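Local coordinates for protein dephospho-CoA kinase (Campylobacter jejuni subsp. jejuni serotype O:2, PDB 4ZO4) that probably catalyses the last step of coenzyme A biosynthesis, the ATP-dependent phosphorylation of the 3'-hydroxyl group of dephospho-CoA, at residues G17-A25 with A113-F121; E128-P139 with L172-T182. All coordinates share one frame; numbering follows the deposited sequence.

Overall arrangement
The fold is a parallel sheet in strand order 31-34, 114-117, 7-12, 132-136, 177-179, flanked by helices. Strand 7-12 leads into helix 15-27, whose segment 17-25 is the first half of contact 1. The chain then runs through strand 31-34 and several helices before strand 114-117 closes that contact. Strand 132-136 follows and opens contact 2. Helices 144-151 and 155-172 intervene, and strand 177-179 closes it at the sheet edge. The two contacts are in series and neither nests in the other. Contact 1 packs a helix on the sheet, whereas contact 2 joins two strands within it. They meet where Phe21 packs against Ile136 and Ile179.

Contact 1 (G17-A25 with A113-F121); sequences GKSTFIEIA and AFFVEIPLF
Glu117 OE2 is the polar atom on which Lys18 closes. Lys18 NZ forms a long salt bridge to it, 3.8 Å, and Lys18 CE lies nearer OE2, at 3.3 Å. The Lys18 and Glu117 side chains cross at about a right angle, and the lysine methylenes, more than its amine, lie against the acid. A bend at chi3 (52°) turns the amine past the acid toward Pro119. Glu117 is extended, with CG opposite the backbone N (chi1 167°), which carries its carboxylate to the helix. The CG1 and CG2 atoms of Ile22 lie beside Glu117 OE1, and Ile22 CD1 sits 4.0 Å from Phe115 CB. Phe21 makes a T-shaped pair with Phe115. Its CE2 edge stands over one face of the Phe115 ring, offset toward the rim, with centroids 5.3 Å apart and planes at 76°. Ala25 CB also meets Phe115, 4.1 Å from CD2. Lys18 and Ser19 belong to the predicted ATP site, consistent with a P-loop (Walker A motif), so Glu117 lies next to that site. Helical segment 17-25 packs on one face of the sheet, roughly antiparallel to strand 114-117. Phe21 also touches helix 185-200, and Phe115 packs on Phe8 and Val10 of strand 7-12.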
# COMPACT_ATOMS: atom_id res chain seq x y z
N GLY A 17 -19.51 -5.42 -20.76
CA GLY A 17 -18.89 -4.69 -21.88
C GLY A 17 -17.82 -5.53 -22.56
O GLY A 17 -17.76 -5.63 -23.79
N LYS A 18 -17.00 -6.16 -21.74
CA LYS A 18 -15.91 -6.99 -22.18
C LYS A 18 -16.38 -8.29 -22.87
O LYS A 18 -15.79 -8.75 -23.86
CB LYS A 18 -15.13 -7.35 -20.93
CG LYS A 18 -13.75 -7.92 -21.14
CD LYS A 18 -13.02 -8.06 -19.80
CE LYS A 18 -13.84 -8.82 -18.75
NZ LYS A 18 -12.98 -9.46 -17.72
N SER A 19 -17.43 -8.91 -22.31
CA SER A 19 -17.85 -10.24 -22.74
C SER A 19 -18.69 -10.18 -24.01
O SER A 19 -18.68 -11.11 -24.83
CB SER A 19 -18.68 -10.90 -21.65
OG SER A 19 -19.76 -10.06 -21.32
N THR A 20 -19.43 -9.09 -24.16
CA THR A 20 -20.18 -8.84 -25.37
C THR A 20 -19.23 -8.57 -26.55
O THR A 20 -19.39 -9.18 -27.61
CB THR A 20 -21.14 -7.65 -25.20
OG1 THR A 20 -22.27 -8.06 -24.41
CG2 THR A 20 -21.60 -7.13 -26.55
N PHE A 21 -18.24 -7.69 -26.37
CA PHE A 21 -17.25 -7.44 -27.42
C PHE A 21 -16.55 -8.72 -27.82
O PHE A 21 -16.09 -8.85 -28.95
CB PHE A 21 -16.19 -6.45 -27.00
CG PHE A 21 -15.18 -6.16 -28.07
CD1 PHE A 21 -15.25 -4.99 -28.80
CD2 PHE A 21 -14.17 -7.05 -28.34
CE1 PHE A 21 -14.33 -4.73 -29.80
CE2 PHE A 21 -13.24 -6.79 -29.33
CZ PHE A 21 -13.31 -5.63 -30.05
N ILE A 22 -16.45 -9.65 -26.88
CA ILE A 22 -15.86 -10.98 -27.15
C ILE A 22 -16.83 -11.97 -27.80
O ILE A 22 -16.43 -12.73 -28.68
CB ILE A 22 -15.26 -11.57 -25.86
CG1 ILE A 22 -14.00 -10.76 -25.47
CG2 ILE A 22 -14.95 -13.06 -26.01
CD1 ILE A 22 -12.83 -10.90 -26.43
N GLU A 23 -18.09 -11.95 -27.38
CA GLU A 23 -19.10 -12.77 -28.02
C GLU A 23 -19.20 -12.42 -29.50
O GLU A 23 -19.24 -13.29 -30.36
CB GLU A 23 -20.46 -12.58 -27.34
CG GLU A 23 -21.62 -13.15 -28.15
CD GLU A 23 -21.35 -14.57 -28.62
OE1 GLU A 23 -21.20 -15.47 -27.76
OE2 GLU A 23 -21.28 -14.80 -29.86
N ILE A 24 -19.20 -11.12 -29.79
CA ILE A 24 -19.24 -10.62 -31.16
C ILE A 24 -17.93 -10.90 -31.93
O ILE A 24 -17.95 -11.23 -33.10
CB ILE A 24 -19.60 -9.11 -31.15
CG1 ILE A 24 -21.06 -8.94 -30.69
CG2 ILE A 24 -19.35 -8.46 -32.50
CD1 ILE A 24 -21.40 -7.60 -30.04
N ALA A 25 -16.78 -10.78 -31.27
CA ALA A 25 -15.51 -11.06 -31.94
C ALA A 25 -15.39 -12.54 -32.35
O ALA A 25 -14.83 -12.87 -33.41
CB ALA A 25 -14.36 -10.67 -31.04
N ALA A 113 -5.63 -11.23 -36.66
CA ALA A 113 -5.93 -10.46 -35.45
C ALA A 113 -6.59 -11.34 -34.42
O ALA A 113 -7.42 -12.21 -34.78
CB ALA A 113 -6.83 -9.28 -35.76
N PHE A 114 -6.22 -11.09 -33.15
CA PHE A 114 -6.74 -11.80 -31.98
C PHE A 114 -6.89 -10.89 -30.74
O PHE A 114 -6.23 -9.85 -30.61
CB PHE A 114 -5.88 -13.05 -31.66
CG PHE A 114 -4.50 -12.73 -31.14
CD1 PHE A 114 -4.23 -12.76 -29.78
CD2 PHE A 114 -3.46 -12.42 -32.02
CE1 PHE A 114 -2.95 -12.48 -29.30
CE2 PHE A 114 -2.18 -12.14 -31.55
CZ PHE A 114 -1.93 -12.16 -30.19
N PHE A 115 -7.74 -11.33 -29.81
CA PHE A 115 -8.16 -10.55 -28.65
C PHE A 115 -7.91 -11.28 -27.31
O PHE A 115 -8.40 -12.38 -27.06
CB PHE A 115 -9.64 -10.16 -28.81
CG PHE A 115 -9.88 -9.24 -29.99
CD1 PHE A 115 -9.54 -7.90 -29.91
CD2 PHE A 115 -10.39 -9.73 -31.20
CE1 PHE A 115 -9.72 -7.05 -30.99
CE2 PHE A 115 -10.56 -8.88 -32.29
CZ PHE A 115 -10.22 -7.54 -32.18
N VAL A 116 -7.11 -10.65 -26.46
CA VAL A 116 -6.87 -11.13 -25.10
C VAL A 116 -7.88 -10.44 -24.21
O VAL A 116 -7.76 -9.24 -23.88
CB VAL A 116 -5.44 -10.76 -24.61
CG1 VAL A 116 -5.19 -11.29 -23.22
CG2 VAL A 116 -4.37 -11.27 -25.58
N GLU A 117 -8.91 -11.16 -23.84
CA GLU A 117 -9.84 -10.60 -22.87
C GLU A 117 -9.09 -10.43 -21.55
O GLU A 117 -8.37 -11.34 -21.13
CB GLU A 117 -11.05 -11.53 -22.71
CG GLU A 117 -11.91 -11.19 -21.51
CD GLU A 117 -13.25 -11.88 -21.55
OE1 GLU A 117 -13.40 -12.88 -22.29
OE2 GLU A 117 -14.16 -11.42 -20.81
N ILE A 118 -9.23 -9.28 -20.89
CA ILE A 118 -8.50 -9.04 -19.63
C ILE A 118 -9.21 -8.07 -18.68
O ILE A 118 -9.65 -7.01 -19.10
CB ILE A 118 -7.07 -8.55 -19.93
CG1 ILE A 118 -6.21 -8.46 -18.67
CG2 ILE A 118 -7.08 -7.20 -20.62
CD1 ILE A 118 -4.75 -8.14 -18.92
N PRO A 119 -9.37 -8.45 -17.39
CA PRO A 119 -9.88 -7.50 -16.38
C PRO A 119 -9.06 -6.24 -16.26
O PRO A 119 -7.84 -6.30 -16.21
CB PRO A 119 -9.79 -8.28 -15.07
CG PRO A 119 -9.71 -9.73 -15.45
CD PRO A 119 -9.21 -9.81 -16.86
N LEU A 120 -9.74 -5.11 -16.21
CA LEU A 120 -9.08 -3.82 -16.34
C LEU A 120 -7.87 -3.69 -15.43
O LEU A 120 -6.85 -3.20 -15.88
CB LEU A 120 -10.07 -2.66 -16.12
CG LEU A 120 -9.59 -1.21 -16.27
CD1 LEU A 120 -8.93 -0.96 -17.62
CD2 LEU A 120 -10.74 -0.23 -16.07
N PHE A 121 -7.98 -4.10 -14.16
CA PHE A 121 -6.85 -3.94 -13.22
C PHE A 121 -6.08 -5.23 -12.96
O PHE A 121 -5.80 -5.59 -11.84
CB PHE A 121 -7.33 -3.31 -11.90
CG PHE A 121 -7.94 -1.95 -12.07
CD1 PHE A 121 -9.30 -1.82 -12.35
CD2 PHE A 121 -7.16 -0.81 -11.94
CE1 PHE A 121 -9.86 -0.58 -12.51
CE2 PHE A 121 -7.72 0.43 -12.11
CZ PHE A 121 -9.07 0.55 -12.40

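Contact 2 (E128-P139 with L172-T182); sequences ENLGKVIVIYTP and LKKADFIIKNT
Val133 is gripped at both its backbone polar atoms by Asp176, just before the edge strand, and by Phe177, its first residue. Its O accepts from Asp176 N and from Phe177 N, the second at 3.0 Å. Its N gives a bond of 2.7 Å to Asp176 OD2, which uses the lone pair turned away from the other carboxylate oxygen. Asp176 CG lies opposite its own carbonyl carbon (chi1 -54°), bringing OD2 back against the neighbouring strand. Parallel pairing then continues. Val135 N binds Phe177 O at 2.8 Å, Ile179 N binds Val135 O, and Tyr137 N binds Ile179 O. On one sheet face, Ile134 CG2 meets Ile179 CD1 at 4.0 Å, and Ile134 CG1 comes to the edge of the Phe177 ring. On the other face, Leu172 forks. Its CD1 makes a CH-pi contact over the centre of the Tyr137 ring, 3.7 Å from the centroid, while its CD2 packs on Val135 CG1. From Leu172 the chain turns toward strand 177-179. The pairing completes a beta-alpha-beta crossover through helices 144-151 and 155-172. Strand 132-136 bonds to strand 7-12 on its other side, and Ile136 and Ile179 pack beneath helices 15-27 and 185-200.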
# COMPACT_ATOMS: atom_id res chain seq x y z
N GLU A 128 0.65 -3.24 -21.71
CA GLU A 128 0.40 -2.17 -22.69
C GLU A 128 1.42 -2.18 -23.84
O GLU A 128 1.14 -1.71 -24.94
CB GLU A 128 0.42 -0.77 -22.04
CG GLU A 128 -0.14 -0.67 -20.62
CD GLU A 128 0.93 -0.54 -19.56
OE1 GLU A 128 1.84 0.32 -19.71
OE2 GLU A 128 0.87 -1.28 -18.55
N ASN A 129 2.59 -2.74 -23.56
CA ASN A 129 3.73 -2.69 -24.46
C ASN A 129 3.72 -3.86 -25.43
O ASN A 129 4.51 -3.87 -26.39
CB ASN A 129 5.02 -2.73 -23.65
CG ASN A 129 4.93 -1.94 -22.37
OD1 ASN A 129 4.86 -2.51 -21.28
ND2 ASN A 129 4.87 -0.61 -22.50
N LEU A 130 2.85 -4.83 -25.18
CA LEU A 130 2.78 -6.04 -25.99
C LEU A 130 1.94 -5.82 -27.24
O LEU A 130 2.23 -6.40 -28.28
CB LEU A 130 2.22 -7.21 -25.18
CG LEU A 130 2.86 -7.45 -23.82
CD1 LEU A 130 2.40 -8.75 -23.17
CD2 LEU A 130 4.38 -7.42 -23.94
N GLY A 131 0.90 -4.99 -27.14
CA GLY A 131 -0.01 -4.75 -28.25
C GLY A 131 -0.85 -3.51 -28.06
O GLY A 131 -0.40 -2.53 -27.45
N LYS A 132 -2.07 -3.55 -28.58
CA LYS A 132 -3.02 -2.44 -28.45
C LYS A 132 -4.19 -2.71 -27.49
O LYS A 132 -4.75 -3.83 -27.40
CB LYS A 132 -3.55 -2.04 -29.84
CG LYS A 132 -2.79 -0.86 -30.43
CD LYS A 132 -2.41 -1.09 -31.87
CE LYS A 132 -1.41 -0.03 -32.34
NZ LYS A 132 -0.57 -0.59 -33.44
N VAL A 133 -4.60 -1.65 -26.81
CA VAL A 133 -5.53 -1.78 -25.73
C VAL A 133 -6.86 -1.16 -26.10
O VAL A 133 -6.93 0.02 -26.45
CB VAL A 133 -4.98 -1.08 -24.48
CG1 VAL A 133 -5.71 -1.55 -23.24
CG2 VAL A 133 -3.51 -1.38 -24.37
N ILE A 134 -7.92 -1.97 -25.97
CA ILE A 134 -9.29 -1.58 -26.32
C ILE A 134 -10.09 -1.49 -25.03
O ILE A 134 -10.36 -2.50 -24.37
CB ILE A 134 -9.97 -2.66 -27.21
CG1 ILE A 134 -9.33 -2.74 -28.60
CG2 ILE A 134 -11.48 -2.41 -27.37
CD1 ILE A 134 -9.90 -3.84 -29.46
N VAL A 135 -10.48 -0.29 -24.66
CA VAL A 135 -11.25 -0.14 -23.47
C VAL A 135 -12.69 0.17 -23.83
O VAL A 135 -12.97 1.15 -24.55
CB VAL A 135 -10.70 0.97 -22.55
CG1 VAL A 135 -11.53 1.02 -21.27
CG2 VAL A 135 -9.24 0.72 -22.22
N ILE A 136 -13.59 -0.65 -23.32
CA ILE A 136 -15.00 -0.36 -23.39
C ILE A 136 -15.41 0.38 -22.13
O ILE A 136 -15.40 -0.17 -21.02
CB ILE A 136 -15.83 -1.62 -23.54
CG1 ILE A 136 -15.35 -2.38 -24.77
CG2 ILE A 136 -17.28 -1.23 -23.69
CD1 ILE A 136 -15.70 -3.85 -24.77
N TYR A 137 -15.78 1.64 -22.34
CA TYR A 137 -15.98 2.61 -21.31
C TYR A 137 -17.46 3.00 -21.21
O TYR A 137 -18.10 3.27 -22.23
CB TYR A 137 -15.17 3.85 -21.67
CG TYR A 137 -15.23 4.96 -20.67
CD1 TYR A 137 -15.16 4.70 -19.29
CD2 TYR A 137 -15.28 6.29 -21.08
CE1 TYR A 137 -15.16 5.73 -18.37
CE2 TYR A 137 -15.28 7.33 -20.17
CZ TYR A 137 -15.22 7.03 -18.81
OH TYR A 137 -15.24 8.04 -17.88
N THR A 138 -17.97 3.03 -19.98
CA THR A 138 -19.27 3.60 -19.66
C THR A 138 -19.15 4.79 -18.68
O THR A 138 -19.03 4.60 -17.49
CB THR A 138 -20.16 2.52 -19.03
OG1 THR A 138 -20.08 1.31 -19.81
CG2 THR A 138 -21.58 3.00 -18.94
N PRO A 139 -19.17 6.04 -19.18
CA PRO A 139 -18.99 7.19 -18.29
C PRO A 139 -19.91 7.14 -17.08
O PRO A 139 -20.99 6.55 -17.16
CB PRO A 139 -19.38 8.39 -19.15
CG PRO A 139 -19.37 7.92 -20.55
CD PRO A 139 -19.61 6.44 -20.53
N LEU A 172 -7.75 4.97 -18.62
CA LEU A 172 -7.92 5.27 -20.05
C LEU A 172 -6.69 6.00 -20.61
O LEU A 172 -6.32 5.82 -21.77
CB LEU A 172 -9.15 6.12 -20.25
CG LEU A 172 -10.48 5.52 -19.81
CD1 LEU A 172 -11.59 6.52 -20.08
CD2 LEU A 172 -10.80 4.20 -20.51
N LYS A 173 -6.06 6.82 -19.79
CA LYS A 173 -4.78 7.44 -20.13
C LYS A 173 -3.80 6.47 -20.80
O LYS A 173 -2.83 6.92 -21.42
CB LYS A 173 -4.13 8.05 -18.88
CG LYS A 173 -5.09 8.92 -18.05
CD LYS A 173 -4.44 10.12 -17.40
CE LYS A 173 -5.49 11.11 -16.92
NZ LYS A 173 -4.90 12.16 -16.02
N LYS A 174 -4.04 5.16 -20.65
CA LYS A 174 -3.22 4.13 -21.28
C LYS A 174 -3.92 3.24 -22.35
O LYS A 174 -3.31 2.33 -22.90
CB LYS A 174 -2.57 3.26 -20.19
CG LYS A 174 -1.42 3.94 -19.46
CD LYS A 174 -0.95 3.11 -18.26
CE LYS A 174 -1.69 3.49 -16.98
NZ LYS A 174 -1.34 2.64 -15.79
N ALA A 175 -5.17 3.51 -22.67
CA ALA A 175 -5.85 2.91 -23.85
C ALA A 175 -5.44 3.52 -25.20
O ALA A 175 -5.20 4.74 -25.31
CB ALA A 175 -7.36 3.05 -23.71
N ASP A 176 -5.39 2.67 -26.24
CA ASP A 176 -5.26 3.13 -27.63
C ASP A 176 -6.64 3.44 -28.23
O ASP A 176 -6.81 4.41 -28.95
CB ASP A 176 -4.59 2.09 -28.52
CG ASP A 176 -3.25 1.62 -27.99
OD1 ASP A 176 -2.32 2.44 -27.94
OD2 ASP A 176 -3.15 0.41 -27.64
N PHE A 177 -7.62 2.60 -27.91
CA PHE A 177 -8.94 2.67 -28.51
C PHE A 177 -10.02 2.54 -27.45
O PHE A 177 -10.09 1.54 -26.75
CB PHE A 177 -9.11 1.54 -29.54
CG PHE A 177 -7.97 1.43 -30.53
CD1 PHE A 177 -7.54 2.56 -31.24
CD2 PHE A 177 -7.35 0.22 -30.78
CE1 PHE A 177 -6.50 2.48 -32.16
CE2 PHE A 177 -6.32 0.12 -31.70
CZ PHE A 177 -5.88 1.25 -32.39
N ILE A 178 -10.86 3.56 -27.37
CA ILE A 178 -11.96 3.63 -26.43
C ILE A 178 -13.27 3.49 -27.19
O ILE A 178 -13.58 4.33 -28.02
CB ILE A 178 -12.00 5.01 -25.70
CG1 ILE A 178 -10.66 5.28 -25.00
CG2 ILE A 178 -13.15 5.06 -24.69
CD1 ILE A 178 -10.62 6.55 -24.16
N ILE A 179 -14.03 2.47 -26.86
CA ILE A 179 -15.39 2.30 -27.34
C ILE A 179 -16.37 2.76 -26.28
O ILE A 179 -16.55 2.08 -25.28
CB ILE A 179 -15.65 0.82 -27.62
CG1 ILE A 179 -14.75 0.36 -28.78
CG2 ILE A 179 -17.13 0.54 -27.88
CD1 ILE A 179 -14.89 -1.11 -29.12
N LYS A 180 -16.99 3.92 -26.50
CA LYS A 180 -18.07 4.47 -25.62
C LYS A 180 -19.14 3.40 -25.45
O LYS A 180 -19.12 2.39 -26.14
CB LYS A 180 -18.67 5.73 -26.26
CG LYS A 180 -18.79 6.96 -25.37
CD LYS A 180 -17.47 7.30 -24.66
CE LYS A 180 -17.08 8.76 -24.80
NZ LYS A 180 -16.30 9.00 -26.06
N ASN A 181 -20.06 3.59 -24.52
CA ASN A 181 -21.06 2.56 -24.22
C ASN A 181 -22.16 3.19 -23.38
O ASN A 181 -22.56 2.67 -22.34
CB ASN A 181 -20.43 1.40 -23.45
CG ASN A 181 -21.42 0.27 -23.19
OD1 ASN A 181 -22.41 0.14 -23.89
ND2 ASN A 181 -21.13 -0.56 -22.19
N THR A 182 -22.65 4.32 -23.86
CA THR A 182 -23.59 5.13 -23.12
C THR A 182 -25.01 4.80 -23.50
O THR A 182 -25.92 4.90 -22.68
CB THR A 182 -23.34 6.61 -23.38
OG1 THR A 182 -22.04 6.96 -22.90
CG2 THR A 182 -24.37 7.46 -22.64